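HIT domain-containing protein (PDB 3KSV) probably acts as a zinc-binding nucleotide hydrolase or transferase of the histidine triad family, working through a nucleotidyl-histidine intermediate. Local coordinates at the interface of chains A and B. Coordinates in Å, arbitrary orientation; residue numbers count along the deposited sequence, not the author numbering. Chains: chain A/B, Uncharacterized protein.

Contact 3 joins strand 89-96 of the two chains, while contacts 1 and 2 each seat helix 132-147 of one chain on the other. The interface is two-fold symmetric, so contacts 1 and 2 are overlapping parts of equivalent regions: A:Val28 and A:Met38 meet B:Tyr142 and B:Ile146 in contact 1, and B:Val28 and B:Met38 meet A:Tyr142 and A:Ile146 in contact 2. The centres of their C-alpha atoms lie about 33 Å apart; that of contact 3 is about 22 Å from contact 1 and 19 Å from contact 2. Such helix exchange fits HINT-type dimers, although the structure alone does not prove the state in solution.

Contact 1: the interface of chains A and B. Residues chain A 28, 38, 46, 48, 77, 80-81; chain B 142, 146.
The phenol OH of B:Tyr142 gives a hydrogen bond to the backbone O of A:Gly46, 2.6 Å away, meeting it in the carbonyl plane and on a lone pair, with a C=O...O angle of 113°. The acceptor also lies in the plane of the ring, at its edge, which suits an O-H lying in that plane and conjugated with the ring. The bond at the phenol end probably helps set how far the ring reaches in. Two sulfurs straddle the CD2 edge from opposite faces: SD of A:Met48 lies 3.6 Å from CD2 of B:Tyr142, and SD of A:Met38 is 3.7 Å from that carbon. The side chain of A:Met38, bent at chi2 and chi3 (both -58°), crosses that of B:Tyr142 at about a right angle. On the same face as the A:Met48 sulfur, A:Ala80 places its methyl CB 3.8 Å from CD1 of B:Tyr142, while CG2 of A:Val81 covers the phenol end at CZ. At the base, CG1 of A:Val28 touches CB of the tyrosine. That methyl also meets CD1 of B:Ile146 at 3.7 Å, and the isoleucine extends the apolar contact to A:Ala77 and A:Ala80. In the fold, helix 132-147 of chain B presents the tyrosine and isoleucine to a pocket of chain A formed by strands 34-38 and 48-52, the loop residues A:Val28 and A:Gly46, and the end of helix 64-82.

Contact 2: the interface of chains A and B. Residues chain A 138-139, 142-143, 146; chain B 26, 28, 38.
Apolar contact dominates where B:Val28 and B:Met38 meet helix 132-147 of chain A, a case of a helix held by different branches of a few side chains. The two methyls of B:Val28 divide the work. With CG1 anti to the backbone N (chi1 164°) and directed at A:Tyr142 and A:Ile146, the other branch, CG2, is left to turn to A:Ala139, 3.9 Å from its CA. The small alanine probably lets the valine come this close to the helix backbone. B:Ala26 faces A:Ala139 more loosely, with 4.4 Å between the CB atoms of B:Ala26 and A:Ala139. B:Met38 continues the apolar surface towards the start of the helix. Its bent side chain carries the terminal methyl past the tyrosine ring to the aspartate: CE lies 3.6 Å from CB of A:Asp138. The methyl thus meets the aspartate's methylene, with the carboxylate OD2 a little farther off. Farther back along the thioether, CG of B:Met38 stands 4.1 Å from CB of A:Ala139, so successive parts of one flexible chain touch two neighbouring helix residues. Among polar links, a water joins the helix to the loop, 2.7 Å from the backbone O of A:Ser143 and 2.9 Å from the backbone O of B:Val28. On the helix itself, the hydroxyl OG of A:Ser143 makes a weak intrahelical hydrogen bond to the backbone O of A:Ala139, at 3.3 Å.

Contact 3: the interface of chains A and B. Residues chain A 94-96, 100; chain B 90-91, 114, 123.
CB of A:Asn96 lies over the centre of the B:Tyr90 ring, 3.6 Å from its centroid, in a CH-pi contact. The ring is set beneath it with CG of B:Tyr90 between its own backbone N and carbonyl carbon (chi1 53°). The A:Asn96 amide is stacked on the same ring, its plane turned by 20°, so a polar side chain supplies much of the apolar centre. A reciprocal pair of hydrogen bonds probably helps hold that amide flat on the ring: ND2 of A:Asn96 gives one to OE1 of A:Gln94 at 2.8 Å, and NE2 of A:Gln94 returns one to OD1 of A:Asn96 at 2.9 Å, each donor standing above the acceptor's carbonyl plane. Beside the stack, the backbone N of B:Tyr90 bonds to O of A:Asn96 at 3.1 Å. Farther out, ND2 of B:Asn91 serves OD1 of A:Asn95 and the backbone O of A:Ala100, each at 2.7 Å. It stands above the carbonyl plane of A:Asn95 but meets A:Ala100 O in plane on a lone pair. The amide planes of A:Asn95 and B:Asn91 are 81° apart. Antiparallel bridges pair A:Asn96 with B:Tyr90 and A:Asn95 with B:Asn91, joining strands 89-96 at the dimer centre; the contact's centre lies about 9 Å from A:His108, the predicted nucleophile.

Contact 1: the interface of chains A and B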
# COMPACT_ATOMS: atom_id res chain seq x y z
N VAL A 28 -10.37 -14.93 -4.37
CA VAL A 28 -10.42 -14.05 -5.57
C VAL A 28 -9.21 -14.27 -6.51
O VAL A 28 -9.30 -14.11 -7.74
CB VAL A 28 -10.57 -12.55 -5.14
CG1 VAL A 28 -10.24 -11.59 -6.27
CG2 VAL A 28 -11.97 -12.30 -4.60
N MET A 38 -12.32 -11.17 -0.57
CA MET A 38 -13.17 -10.04 -0.20
C MET A 38 -13.09 -9.76 1.30
O MET A 38 -12.86 -10.67 2.11
CB MET A 38 -14.61 -10.30 -0.63
CG MET A 38 -14.82 -10.66 -2.13
SD MET A 38 -14.21 -9.42 -3.29
CE MET A 38 -15.17 -8.01 -2.75
N GLY A 46 -17.14 -3.80 -2.61
CA GLY A 46 -15.99 -4.24 -3.43
C GLY A 46 -14.62 -4.17 -2.75
O GLY A 46 -13.60 -4.42 -3.39
N MET A 48 -11.53 -5.25 -0.89
CA MET A 48 -10.85 -6.52 -0.90
C MET A 48 -9.53 -6.43 -0.20
O MET A 48 -9.07 -5.34 0.15
CB MET A 48 -10.69 -7.04 -2.34
CG MET A 48 -9.80 -6.24 -3.28
SD MET A 48 -9.58 -7.15 -4.83
CE MET A 48 -8.67 -8.57 -4.18
N ALA A 77 -5.02 -6.93 -8.64
CA ALA A 77 -6.22 -6.67 -7.87
C ALA A 77 -6.73 -5.24 -8.08
O ALA A 77 -7.93 -5.03 -8.22
CB ALA A 77 -5.97 -6.96 -6.36
N ALA A 80 -8.76 -5.08 -11.13
CA ALA A 80 -10.09 -5.64 -10.83
C ALA A 80 -10.95 -4.58 -10.17
O ALA A 80 -12.10 -4.36 -10.58
CB ALA A 80 -10.00 -6.89 -9.93
N VAL A 81 -10.37 -3.89 -9.20
CA VAL A 81 -11.11 -2.88 -8.41
C VAL A 81 -11.43 -1.63 -9.25
O VAL A 81 -12.49 -1.00 -9.05
CB VAL A 81 -10.36 -2.52 -7.08
CG1 VAL A 81 -10.94 -1.27 -6.45
CG2 VAL A 81 -10.44 -3.66 -6.10
N TYR B 142 -14.09 -9.87 -9.97
CA TYR B 142 -12.68 -9.64 -9.67
C TYR B 142 -11.76 -10.80 -10.10
O TYR B 142 -10.70 -10.57 -10.69
CB TYR B 142 -12.51 -9.41 -8.17
CG TYR B 142 -12.93 -8.06 -7.64
CD1 TYR B 142 -13.47 -7.06 -8.45
CD2 TYR B 142 -12.77 -7.79 -6.29
CE1 TYR B 142 -13.84 -5.84 -7.92
CE2 TYR B 142 -13.13 -6.57 -5.75
CZ TYR B 142 -13.66 -5.61 -6.56
OH TYR B 142 -14.00 -4.43 -5.98
N ILE B 146 -8.83 -10.63 -12.88
CA ILE B 146 -7.45 -10.93 -12.55
C ILE B 146 -6.93 -12.10 -13.38
O ILE B 146 -5.78 -12.08 -13.83
CB ILE B 146 -7.27 -11.21 -11.03
CG1 ILE B 146 -7.55 -9.93 -10.23
CG2 ILE B 146 -5.88 -11.75 -10.73
CD1 ILE B 146 -7.90 -10.18 -8.75

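Contact 2: the interface of chains A and B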
# COMPACT_ATOMS: atom_id res chain seq x y z
N ASP A 138 17.44 11.58 8.16
CA ASP A 138 16.54 10.47 7.85
C ASP A 138 16.90 9.83 6.51
O ASP A 138 16.85 8.62 6.39
CB ASP A 138 15.07 10.90 7.84
CG ASP A 138 14.60 11.47 9.18
OD1 ASP A 138 15.29 11.29 10.21
OD2 ASP A 138 13.53 12.12 9.19
N ALA A 139 17.27 10.63 5.51
CA ALA A 139 17.56 10.09 4.18
C ALA A 139 18.80 9.21 4.22
O ALA A 139 18.84 8.17 3.58
CB ALA A 139 17.75 11.21 3.16
N TYR A 142 17.91 5.87 6.35
CA TYR A 142 17.08 5.02 5.49
C TYR A 142 17.86 4.41 4.31
O TYR A 142 17.72 3.22 4.03
CB TYR A 142 15.92 5.84 4.94
CG TYR A 142 14.77 6.13 5.89
CD1 TYR A 142 14.77 5.70 7.22
CD2 TYR A 142 13.67 6.84 5.43
CE1 TYR A 142 13.70 5.98 8.05
CE2 TYR A 142 12.60 7.12 6.25
CZ TYR A 142 12.62 6.70 7.55
OH TYR A 142 11.54 7.01 8.32
N SER A 143 18.65 5.20 3.59
CA SER A 143 19.34 4.67 2.42
C SER A 143 20.40 3.64 2.78
O SER A 143 20.57 2.63 2.08
CB SER A 143 19.96 5.77 1.58
OG SER A 143 21.11 6.25 2.18
N ILE A 146 18.53 0.48 3.69
CA ILE A 146 18.07 -0.19 2.48
C ILE A 146 19.23 -0.79 1.70
O ILE A 146 19.11 -1.90 1.17
CB ILE A 146 17.24 0.76 1.58
CG1 ILE A 146 15.93 1.15 2.28
CG2 ILE A 146 16.96 0.14 0.22
CD1 ILE A 146 15.28 2.44 1.75
N ALA B 26 16.82 14.47 -2.46
CA ALA B 26 17.73 13.45 -1.97
C ALA B 26 17.09 12.08 -2.19
O ALA B 26 16.01 11.79 -1.70
CB ALA B 26 18.07 13.67 -0.49
N VAL B 28 16.65 8.34 -1.59
CA VAL B 28 16.82 7.35 -0.50
C VAL B 28 17.17 5.94 -1.03
O VAL B 28 17.86 5.14 -0.38
CB VAL B 28 15.55 7.33 0.42
CG1 VAL B 28 15.48 6.09 1.30
CG2 VAL B 28 15.49 8.61 1.26
N MET B 38 12.28 11.22 0.62
CA MET B 38 11.54 11.75 1.75
C MET B 38 10.36 12.63 1.29
O MET B 38 10.40 13.24 0.22
CB MET B 38 12.46 12.55 2.67
CG MET B 38 13.73 11.80 3.16
SD MET B 38 13.40 10.27 4.06
CE MET B 38 12.39 10.92 5.39
O HOH W 1 19.69 2.90 -0.50

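Contact 3: the interface of chains A and B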
# COMPACT_ATOMS: atom_id res chain seq x y z
N GLN A 94 -2.15 -0.39 4.06
CA GLN A 94 -1.57 -1.53 4.78
C GLN A 94 -1.01 -1.02 6.08
O GLN A 94 -0.18 -0.13 6.08
CB GLN A 94 -0.49 -2.18 3.94
CG GLN A 94 -0.02 -3.54 4.45
CD GLN A 94 1.17 -3.42 5.35
OE1 GLN A 94 2.06 -2.61 5.10
NE2 GLN A 94 1.20 -4.22 6.44
N ASN A 95 -1.49 -1.60 7.18
CA ASN A 95 -1.23 -1.10 8.53
C ASN A 95 -0.22 -1.99 9.30
O ASN A 95 -0.25 -3.22 9.20
CB ASN A 95 -2.55 -1.09 9.27
CG ASN A 95 -3.57 -0.19 8.62
OD1 ASN A 95 -3.25 0.84 8.04
ND2 ASN A 95 -4.82 -0.56 8.73
N ASN A 96 0.68 -1.37 10.05
CA ASN A 96 1.78 -2.07 10.70
C ASN A 96 1.90 -1.62 12.13
O ASN A 96 2.49 -0.59 12.40
CB ASN A 96 3.06 -1.81 9.95
CG ASN A 96 3.00 -2.31 8.53
OD1 ASN A 96 3.25 -3.47 8.27
ND2 ASN A 96 2.66 -1.41 7.61
N ALA A 100 -1.02 1.81 14.67
CA ALA A 100 -1.21 2.17 13.26
C ALA A 100 -2.51 1.55 12.69
O ALA A 100 -2.73 1.51 11.46
CB ALA A 100 0.01 1.75 12.45
N TYR B 90 3.85 2.00 11.52
CA TYR B 90 3.70 2.81 10.31
C TYR B 90 2.52 2.39 9.44
O TYR B 90 2.05 1.25 9.50
CB TYR B 90 5.00 2.79 9.48
CG TYR B 90 5.48 1.38 9.16
CD1 TYR B 90 5.17 0.76 7.95
CD2 TYR B 90 6.27 0.68 10.06
CE1 TYR B 90 5.60 -0.51 7.68
CE2 TYR B 90 6.71 -0.60 9.79
CZ TYR B 90 6.37 -1.18 8.60
OH TYR B 90 6.78 -2.45 8.34
N ASN B 91 2.06 3.31 8.60
CA ASN B 91 1.01 3.01 7.65
C ASN B 91 1.57 3.15 6.23
O ASN B 91 2.39 4.05 5.95
CB ASN B 91 -0.18 3.94 7.83
CG ASN B 91 -0.88 3.76 9.17
OD1 ASN B 91 -0.60 4.48 10.12
ND2 ASN B 91 -1.81 2.79 9.25
N LYS B 114 4.07 6.07 12.59
CA LYS B 114 3.02 6.37 13.56
C LYS B 114 3.68 6.32 14.91
O LYS B 114 3.77 5.29 15.58
CB LYS B 114 1.86 5.36 13.47
CG LYS B 114 0.63 5.75 14.33
CD LYS B 114 -0.07 6.98 13.74
CE LYS B 114 -1.38 7.33 14.41
NZ LYS B 114 -2.28 6.17 14.50
N ILE B 123 -7.14 7.73 10.39
CA ILE B 123 -8.04 6.93 9.56
C ILE B 123 -9.44 6.85 10.18
O ILE B 123 -9.58 6.64 11.38
CB ILE B 123 -7.48 5.50 9.44
CG1 ILE B 123 -6.46 5.39 8.31
CG2 ILE B 123 -8.55 4.49 9.10
CD1 ILE B 123 -6.14 3.92 8.00